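Local structure of Sodium/calcium exchanger regulatory protein 1 (Loligo pealei, 3PPT) at residues A5-L10 with T37-I42; K21-G26 with L116-V121; D47-K52 with I62-G67. The protein binds and may transport fatty acids such as palmitoleate, also binds phosphoinositides and, when phosphorylated, stimulates the squid optic nerve sodium/calcium exchanger. One frame throughout, in Å; residues are numbered along the deposited sequence.

Contact 1. Residues A5-L10 with T37-I42; sequences AGKWIL and TPTQEI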
loop_
_atom_site.group_PDB
_atom_site.type_symbol
_atom_site.label_atom_id
_atom_site.label_comp_id
_atom_site.label_asym_id
_atom_site.label_seq_id
_atom_site.Cartn_x
_atom_site.Cartn_y
_atom_site.Cartn_z
ATOM N N ALA A 5 -9.413 -4.978 7.362
ATOM C CA ALA A 5 -10.458 -3.959 7.391
ATOM C C ALA A 5 -10.280 -3.016 8.572
ATOM O O ALA A 5 -9.949 -3.440 9.684
ATOM C CB ALA A 5 -11.851 -4.610 7.454
ATOM N N GLY A 6 -10.501 -1.735 8.312
ATOM C CA GLY A 6 -10.509 -0.721 9.353
ATOM C C GLY A 6 -9.595 0.430 8.992
ATOM O O GLY A 6 -9.304 0.663 7.813
ATOM N N LYS A 7 -9.139 1.153 10.007
ATOM C CA LYS A 7 -8.284 2.313 9.791
ATOM C C LYS A 7 -6.932 2.100 10.448
ATOM O O LYS A 7 -6.835 1.517 11.538
ATOM C CB LYS A 7 -8.966 3.574 10.338
ATOM C CG LYS A 7 -8.165 4.840 10.127
ATOM C CD LYS A 7 -8.979 6.073 10.471
ATOM C CE LYS A 7 -8.185 7.312 10.152
ATOM N NZ LYS A 7 -8.980 8.520 10.468
ATOM N N TRP A 8 -5.892 2.584 9.776
ATOM C CA TRP A 8 -4.506 2.333 10.139
ATOM C C TRP A 8 -3.723 3.628 10.006
ATOM O O TRP A 8 -4.002 4.422 9.112
ATOM C CB TRP A 8 -3.904 1.318 9.157
ATOM C CG TRP A 8 -4.610 0.008 9.162
ATOM C CD1 TRP A 8 -5.573 -0.427 8.290
ATOM C CD2 TRP A 8 -4.405 -1.053 10.098
ATOM N NE1 TRP A 8 -5.973 -1.705 8.629
ATOM C CE2 TRP A 8 -5.272 -2.106 9.735
ATOM C CE3 TRP A 8 -3.564 -1.215 11.203
ATOM C CZ2 TRP A 8 -5.325 -3.306 10.452
ATOM C CZ3 TRP A 8 -3.615 -2.400 11.909
ATOM C CH2 TRP A 8 -4.489 -3.432 11.530
ATOM N N ILE A 9 -2.721 3.833 10.852
ATOM C CA ILE A 9 -1.848 5.002 10.720
ATOM C C ILE A 9 -0.379 4.577 10.827
ATOM O O ILE A 9 -0.042 3.696 11.612
ATOM C CB ILE A 9 -2.235 6.101 11.743
ATOM C CG1 ILE A 9 -1.550 7.428 11.404
ATOM C CG2 ILE A 9 -1.957 5.634 13.180
ATOM C CD1 ILE A 9 -2.196 8.628 12.095
ATOM N N LEU A 10 0.489 5.177 10.017
ATOM C CA LEU A 10 1.877 4.737 9.961
ATOM C C LEU A 10 2.565 4.894 11.306
ATOM O O LEU A 10 2.485 5.958 11.914
ATOM C CB LEU A 10 2.644 5.561 8.935
ATOM C CG LEU A 10 4.091 5.110 8.703
ATOM C CD1 LEU A 10 4.127 3.775 7.964
ATOM C CD2 LEU A 10 4.889 6.181 7.952
ATOM N N THR A 37 2.810 10.937 7.383
ATOM C CA THR A 37 2.287 9.929 8.297
ATOM C C THR A 37 0.932 9.492 7.754
ATOM O O THR A 37 -0.111 9.895 8.256
ATOM C CB THR A 37 2.136 10.481 9.731
ATOM O OG1 THR A 37 3.364 11.101 10.127
ATOM C CG2 THR A 37 1.796 9.355 10.707
ATOM N N PRO A 38 0.944 8.654 6.716
ATOM C CA PRO A 38 -0.314 8.315 6.049
ATOM C C PRO A 38 -1.252 7.469 6.887
ATOM O O PRO A 38 -0.835 6.718 7.783
ATOM C CB PRO A 38 0.145 7.493 4.843
ATOM C CG PRO A 38 1.480 6.950 5.253
ATOM C CD PRO A 38 2.106 8.038 6.056
ATOM N N THR A 39 -2.533 7.590 6.571
ATOM C CA THR A 39 -3.519 6.639 7.051
ATOM C C THR A 39 -3.953 5.760 5.887
ATOM O O THR A 39 -3.956 6.193 4.728
ATOM C CB THR A 39 -4.762 7.314 7.628
ATOM O OG1 THR A 39 -5.429 8.060 6.601
ATOM C CG2 THR A 39 -4.374 8.219 8.798
ATOM N N GLN A 40 -4.348 4.535 6.205
ATOM C CA GLN A 40 -5.024 3.673 5.245
ATOM C C GLN A 40 -6.363 3.273 5.825
ATOM O O GLN A 40 -6.456 2.867 6.995
ATOM C CB GLN A 40 -4.205 2.427 4.916
ATOM C CG GLN A 40 -2.968 2.734 4.076
ATOM C CD GLN A 40 -2.261 1.481 3.582
ATOM O OE1 GLN A 40 -2.897 0.442 3.377
ATOM N NE2 GLN A 40 -0.945 1.574 3.367
ATOM N N GLU A 41 -7.397 3.370 5.002
ATOM C CA GLU A 41 -8.716 2.904 5.378
ATOM C C GLU A 41 -9.123 1.829 4.406
ATOM O O GLU A 41 -9.198 2.062 3.196
ATOM C CB GLU A 41 -9.692 4.057 5.364
ATOM C CG GLU A 41 -9.453 4.960 6.533
ATOM C CD GLU A 41 -10.210 6.246 6.429
ATOM O OE1 GLU A 41 -9.804 7.079 5.596
ATOM O OE2 GLU A 41 -11.201 6.419 7.180
ATOM N N ILE A 42 -9.353 0.641 4.948
ATOM C CA ILE A 42 -9.581 -0.538 4.138
ATOM C C ILE A 42 -10.980 -1.050 4.430
ATOM O O ILE A 42 -11.363 -1.230 5.593
ATOM C CB ILE A 42 -8.521 -1.615 4.476
ATOM C CG1 ILE A 42 -7.114 -1.070 4.176
ATOM C CG2 ILE A 42 -8.807 -2.935 3.750
ATOM C CD1 ILE A 42 -5.985 -2.026 4.508
#
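Five backbone hydrogen bonds tie residues 5-10 to residues 37-42, and the strand axes run antiparallel at 163°. Gly6 with Ile42 and Trp8 with Gln40 are hydrogen-bonded pairs, each closed in both directions; Leu10 N adds a bond of 3.0 Å to Pro38 O, nearly along the C=O axis. Lys7 with Glu41 and Ile9 with Thr39 are non-hydrogen-bonded pairs, their side chains on the face opposite those of Trp8 and Gln40.

Lys7 has CG anti to the backbone N (chi1 -179°) and an extended chain. Its CB lies 4.1 Å from Glu41 CG, and Lys7 CG comes closer, at 3.8 Å, as the chains run side by side. Lys7 CD is 4.0 Å from Glu41 OE2 and Lys7 CE passes obliquely by Thr39 CG2 at 4.1 Å. At the tip, Lys7 NZ stays 4.5 Å from Glu41 OE2, beyond a salt bridge. An alanine here, lacking the chain beyond CB, would probably leave Glu41 CG and Thr39 CG2 less covered and lose the weak attraction of the ammonium for the carboxylate.

On the other face, Trp8 CD1 meets Ile42 CD1 at 4.1 Å, while Trp8 NE1 donates to Leu4 O. The Gln40 side chain, beside bound palmitoleic acid, accepts at OE1 from Arg105 NE. Alternation thus sets a partly exposed face of Lys7, Glu41, Ile9 and Thr39 against one whose buried Gln40 belongs to the barrel's ligand pocket.

Contact 2. Residues K21-G26 with L116-V121; sequences KAVGVG and LKVNDV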
loop_
_atom_site.group_PDB
_atom_site.type_symbol
_atom_site.label_atom_id
_atom_site.label_comp_id
_atom_site.label_asym_id
_atom_site.label_seq_id
_atom_site.Cartn_x
_atom_site.Cartn_y
_atom_site.Cartn_z
ATOM N N LYS A 21 13.027 5.792 -4.881
ATOM C CA LYS A 21 14.046 6.016 -5.907
ATOM C C LYS A 21 13.951 4.960 -7.004
ATOM O O LYS A 21 14.061 5.279 -8.183
ATOM C CB LYS A 21 15.447 6.035 -5.300
ATOM C CG LYS A 21 15.740 7.295 -4.497
ATOM C CD LYS A 21 17.145 7.265 -3.914
ATOM C CE LYS A 21 17.418 8.525 -3.119
ATOM N NZ LYS A 21 18.764 8.494 -2.489
ATOM N N ALA A 22 13.700 3.712 -6.618
ATOM C CA ALA A 22 13.656 2.612 -7.577
ATOM C C ALA A 22 12.476 2.752 -8.531
ATOM O O ALA A 22 12.568 2.338 -9.684
ATOM C CB ALA A 22 13.611 1.280 -6.862
ATOM N N VAL A 23 11.375 3.348 -8.074
ATOM C CA VAL A 23 10.227 3.524 -8.966
ATOM C C VAL A 23 10.239 4.884 -9.665
ATOM O O VAL A 23 9.373 5.165 -10.486
ATOM C CB VAL A 23 8.854 3.252 -8.285
ATOM C CG1 VAL A 23 8.836 1.864 -7.666
ATOM C CG2 VAL A 23 8.522 4.319 -7.244
ATOM N N GLY A 24 11.224 5.721 -9.347
ATOM C CA GLY A 24 11.437 6.952 -10.092
ATOM C C GLY A 24 10.831 8.215 -9.503
ATOM O O GLY A 24 10.688 9.216 -10.208
ATOM N N VAL A 25 10.481 8.198 -8.217
ATOM C CA VAL A 25 9.900 9.388 -7.589
ATOM C C VAL A 25 10.934 10.508 -7.512
ATOM O O VAL A 25 12.083 10.278 -7.144
ATOM C CB VAL A 25 9.346 9.079 -6.180
ATOM C CG1 VAL A 25 8.651 10.296 -5.601
ATOM C CG2 VAL A 25 8.391 7.882 -6.238
ATOM N N GLY A 26 10.516 11.721 -7.867
ATOM C CA GLY A 26 11.381 12.877 -7.849
ATOM C C GLY A 26 11.709 13.371 -6.457
ATOM O O GLY A 26 11.102 12.983 -5.467
ATOM N N LEU A 116 6.855 -3.616 0.703
ATOM C CA LEU A 116 6.886 -3.136 -0.671
ATOM C C LEU A 116 8.176 -3.603 -1.305
ATOM O O LEU A 116 9.260 -3.300 -0.804
ATOM C CB LEU A 116 6.810 -1.607 -0.724
ATOM C CG LEU A 116 5.581 -0.953 -0.070
ATOM C CD1 LEU A 116 5.799 -0.717 1.413
ATOM C CD2 LEU A 116 5.235 0.358 -0.768
ATOM N N LYS A 117 8.068 -4.337 -2.406
ATOM C CA LYS A 117 9.254 -4.853 -3.084
ATOM C C LYS A 117 9.314 -4.418 -4.545
ATOM O O LYS A 117 8.337 -4.543 -5.285
ATOM C CB LYS A 117 9.310 -6.380 -2.999
ATOM C CG LYS A 117 9.428 -6.920 -1.587
ATOM C CD LYS A 117 9.560 -8.435 -1.589
ATOM C CE LYS A 117 9.484 -9.006 -0.183
ATOM N NZ LYS A 117 9.540 -10.498 -0.193
ATOM N N VAL A 118 10.472 -3.908 -4.949
ATOM C CA VAL A 118 10.703 -3.511 -6.331
ATOM C C VAL A 118 12.153 -3.839 -6.630
ATOM O O VAL A 118 13.033 -3.524 -5.833
ATOM C CB VAL A 118 10.418 -2.003 -6.576
ATOM C CG1 VAL A 118 11.246 -1.116 -5.665
ATOM C CG2 VAL A 118 10.653 -1.644 -8.036
ATOM N N ASN A 119 12.400 -4.501 -7.758
ATOM C CA ASN A 119 13.744 -4.921 -8.102
ATOM C C ASN A 119 14.383 -5.583 -6.889
ATOM O O ASN A 119 13.821 -6.525 -6.340
ATOM C CB ASN A 119 14.555 -3.727 -8.609
ATOM C CG ASN A 119 13.960 -3.121 -9.866
ATOM O OD1 ASN A 119 13.348 -3.823 -10.672
ATOM N ND2 ASN A 119 14.126 -1.813 -10.035
ATOM N N ASP A 120 15.511 -5.058 -6.425
ATOM C CA ASP A 120 16.177 -5.642 -5.266
ATOM C C ASP A 120 15.921 -4.921 -3.949
ATOM O O ASP A 120 16.581 -5.201 -2.949
ATOM C CB ASP A 120 17.674 -5.714 -5.525
ATOM C CG ASP A 120 17.993 -6.522 -6.739
ATOM O OD1 ASP A 120 17.724 -7.741 -6.708
ATOM O OD2 ASP A 120 18.488 -5.937 -7.722
ATOM N N VAL A 121 14.966 -4.001 -3.952
ATOM C CA VAL A 121 14.677 -3.197 -2.779
ATOM C C VAL A 121 13.500 -3.797 -2.024
ATOM O O VAL A 121 12.499 -4.196 -2.630
ATOM C CB VAL A 121 14.330 -1.750 -3.177
ATOM C CG1 VAL A 121 13.803 -0.971 -1.974
ATOM C CG2 VAL A 121 15.539 -1.063 -3.775
#
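Apolar contacts between methyl groups carry this meeting of the helix end in 21-26 with the hairpin turn in 116-121. The closest is Ala22 CB against Val118 CG1, 3.6 Å, and the same Ala22 CB lies 4.3 Å from Val121 CG2, so that one alanine methyl meets a valine from each strand of the hairpin. Val118 presents both branches: with chi1 at 57°, CG1 sits between the backbone N and the carbonyl carbon, while CG2 is anti to N and meets Val23 CG1 at 4.0 Å. The two valines cross obliquely.

Polar groups add little across the interface. Asn119 ND2 approaches Ala22 O only to 4.4 Å, too far for a bond.

Backbone hydrogen bonds instead shape each side separately. Gly24 N donates to Lys21 O over 3.1 Å, and the positive phi of Gly24 (97°) fits the Schellman motif that finishes helix 16-23; a side chain at this backbone conformation would collide with the carbonyl oxygen of Val23. On the other side, Val121 N to Val118 O (2.7 Å) closes a type II' turn in which Asn119 takes a positive phi (47°), and Val118 N to Val121 O (3.1 Å) completes the pair at the hairpin end. This turn brings Val118 and Val121 to the same side, both directed at Ala22.

Tyr19, one turn earlier in helix 16-23, extends the patch by touching Leu116, Val118 and Val121, and Pro99 also packs on Val118. Gly26 is the N-cap of helix 27-35, so the C-terminal end of helix 16-23, just ahead of the link to helix 27-35 in the helix-turn-helix lid of fatty-acid binding proteins, packs on the turn joining strands 111-118 and 121-130.

Contact 3. Residues D47-K52 with I62-G67; sequences DSWSIK and ISFTIG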
loop_
_atom_site.group_PDB
_atom_site.type_symbol
_atom_site.label_atom_id
_atom_site.label_comp_id
_atom_site.label_asym_id
_atom_site.label_seq_id
_atom_site.Cartn_x
_atom_site.Cartn_y
_atom_site.Cartn_z
ATOM N N ASP A 47 -15.504 -10.406 -1.665
ATOM C CA ASP A 47 -14.232 -10.283 -2.378
ATOM C C ASP A 47 -14.030 -8.895 -2.987
ATOM O O ASP A 47 -13.166 -8.704 -3.840
ATOM C CB ASP A 47 -14.069 -11.374 -3.440
ATOM C CG ASP A 47 -15.163 -11.345 -4.488
ATOM O OD1 ASP A 47 -16.037 -10.455 -4.424
ATOM O OD2 ASP A 47 -15.144 -12.219 -5.387
ATOM N N SER A 48 -14.852 -7.943 -2.559
ATOM C CA SER A 48 -14.702 -6.554 -2.971
ATOM C C SER A 48 -13.929 -5.781 -1.909
ATOM O O SER A 48 -14.237 -5.861 -0.717
ATOM C CB SER A 48 -16.068 -5.902 -3.201
ATOM O OG SER A 48 -16.739 -6.486 -4.304
ATOM N N TRP A 49 -12.926 -5.033 -2.355
ATOM C CA TRP A 49 -12.075 -4.254 -1.461
ATOM C C TRP A 49 -11.992 -2.805 -1.895
ATOM O O TRP A 49 -12.092 -2.495 -3.079
ATOM C CB TRP A 49 -10.642 -4.791 -1.495
ATOM C CG TRP A 49 -10.437 -6.087 -0.796
ATOM C CD1 TRP A 49 -11.075 -7.271 -1.042
ATOM C CD2 TRP A 49 -9.514 -6.339 0.267
ATOM N NE1 TRP A 49 -10.607 -8.243 -0.188
ATOM C CE2 TRP A 49 -9.648 -7.695 0.627
ATOM C CE3 TRP A 49 -8.580 -5.546 0.947
ATOM C CZ2 TRP A 49 -8.891 -8.277 1.646
ATOM C CZ3 TRP A 49 -7.832 -6.118 1.965
ATOM C CH2 TRP A 49 -7.987 -7.479 2.302
ATOM N N SER A 50 -11.782 -1.918 -0.929
ATOM C CA SER A 50 -11.309 -0.578 -1.246
ATOM C C SER A 50 -10.249 -0.147 -0.251
ATOM O O SER A 50 -10.288 -0.524 0.924
ATOM C CB SER A 50 -12.449 0.435 -1.301
ATOM O OG SER A 50 -13.057 0.585 -0.036
ATOM N N ILE A 51 -9.285 0.623 -0.737
ATOM C CA ILE A 51 -8.222 1.137 0.119
ATOM C C ILE A 51 -7.992 2.602 -0.191
ATOM O O ILE A 51 -7.659 2.964 -1.325
ATOM C CB ILE A 51 -6.892 0.384 -0.091
ATOM C CG1 ILE A 51 -7.076 -1.119 0.127
ATOM C CG2 ILE A 51 -5.826 0.931 0.850
ATOM C CD1 ILE A 51 -5.793 -1.915 0.005
ATOM N N LYS A 52 -8.190 3.441 0.822
ATOM C CA LYS A 52 -7.920 4.871 0.720
ATOM C C LYS A 52 -6.671 5.180 1.528
ATOM O O LYS A 52 -6.623 4.917 2.733
ATOM C CB LYS A 52 -9.103 5.701 1.247
ATOM C CG LYS A 52 -8.823 7.206 1.220
ATOM C CD LYS A 52 -9.927 8.040 1.878
ATOM C CE LYS A 52 -11.228 7.965 1.128
ATOM N NZ LYS A 52 -11.158 8.645 -0.190
ATOM N N ILE A 62 -8.302 3.126 -4.304
ATOM C CA ILE A 62 -8.497 2.040 -5.237
ATOM C C ILE A 62 -9.630 1.154 -4.759
ATOM O O ILE A 62 -9.884 1.027 -3.553
ATOM C CB ILE A 62 -7.220 1.197 -5.451
ATOM C CG1 ILE A 62 -6.767 0.539 -4.146
ATOM C CG2 ILE A 62 -6.103 2.034 -6.069
ATOM C CD1 ILE A 62 -5.590 -0.405 -4.316
ATOM N N SER A 63 -10.339 0.560 -5.710
ATOM C CA SER A 63 -11.324 -0.461 -5.387
ATOM C C SER A 63 -11.184 -1.577 -6.404
ATOM O O SER A 63 -10.888 -1.330 -7.575
ATOM C CB SER A 63 -12.758 0.090 -5.317
ATOM O OG SER A 63 -13.173 0.689 -6.529
ATOM N N PHE A 64 -11.354 -2.807 -5.939
ATOM C CA PHE A 64 -11.065 -3.967 -6.760
ATOM C C PHE A 64 -11.778 -5.197 -6.264
ATOM O O PHE A 64 -12.289 -5.236 -5.150
ATOM C CB PHE A 64 -9.543 -4.230 -6.814
ATOM C CG PHE A 64 -8.884 -4.349 -5.454
ATOM C CD1 PHE A 64 -8.786 -5.584 -4.818
ATOM C CD2 PHE A 64 -8.361 -3.229 -4.817
ATOM C CE1 PHE A 64 -8.173 -5.702 -3.585
ATOM C CE2 PHE A 64 -7.747 -3.340 -3.573
ATOM C CZ PHE A 64 -7.654 -4.575 -2.955
ATOM N N THR A 65 -11.803 -6.199 -7.128
ATOM C CA THR A 65 -12.286 -7.524 -6.796
ATOM C C THR A 65 -11.067 -8.431 -6.740
ATOM O O THR A 65 -10.230 -8.391 -7.638
ATOM C CB THR A 65 -13.236 -8.046 -7.891
ATOM O OG1 THR A 65 -14.307 -7.112 -8.079
ATOM C CG2 THR A 65 -13.797 -9.417 -7.514
ATOM N N ILE A 66 -10.954 -9.232 -5.685
ATOM C CA ILE A 66 -9.853 -10.183 -5.579
ATOM C C ILE A 66 -9.787 -11.057 -6.834
ATOM O O ILE A 66 -10.799 -11.597 -7.277
ATOM C CB ILE A 66 -10.004 -11.063 -4.323
ATOM C CG1 ILE A 66 -9.851 -10.203 -3.056
ATOM C CG2 ILE A 66 -9.022 -12.237 -4.346
ATOM C CD1 ILE A 66 -8.460 -9.602 -2.865
ATOM N N GLY A 67 -8.597 -11.160 -7.421
ATOM C CA GLY A 67 -8.376 -11.997 -8.588
ATOM C C GLY A 67 -8.608 -11.329 -9.930
ATOM O O GLY A 67 -8.319 -11.936 -10.957
HETATM O O HOH W 1 -12.604 -13.224 -5.891
#
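Trp49 and Phe64 form a hydrogen-bonded antiparallel pair, Trp49 N to Phe64 O 2.9 Å and Phe64 N to Trp49 O 3.0 Å, and their rings share one face of the hairpin. Phe64 holds CG in the crowded position between the backbone N and the carbonyl carbon (chi1 54°), which swings the ring across to its partner. Trp49 instead has CG anti to the carbonyl carbon (chi1 -73°). As a result Trp49 CB sits over the Phe64 face, a CH-pi contact 3.6 Å from the ring centroid, and the rings are near parallel (17°) but slid apart. Ile66, with CG1 anti to the carbonyl carbon, brings CG1 and CD1 to the indole, CD1 4.0 Å from the centroid of the Trp49 five-membered ring. Ile51 CD1 comes to the Phe64 edge, 4.3 Å from CE2.

At the Asp47-Ile66 end, a water donates to Asp47 OD2 and to Ile66 O, each 2.8 Å away.

Ile42 and Ile44 touch Trp49, Met91 packs on Trp49, Ile51 and Phe64, and Phe70 meets Phe64, so this face of the hairpin packs with strands 39-45, 90-96 and 70-73 of the fatty-acid-binding-protein barrel.

Contacts 1 and 3 are neighbours in one antiparallel sheet, their centres 15 Å apart: Glu41 N lies 2.9 Å from Lys52 O, a probable hydrogen bond, and Ile42 CG2 packs 3.8 Å from Trp49 CZ3. Contact 2 is remote, its centre 22 Å from that of contact 1 and 23 Å from that of contact 3, on the opposite side of the chain's centre from both. The side chain of Gln40 is about 3 Å from the bound palmitoleic acid. The side chain of Val23 is about 5 Å from the palmitoleic acid. For Ile51 of contact 3 the gap to palmitoleic acid is about 7 Å. Gln40 of 37-42 and Leu116 of 116-121 belong to the ligand pocket.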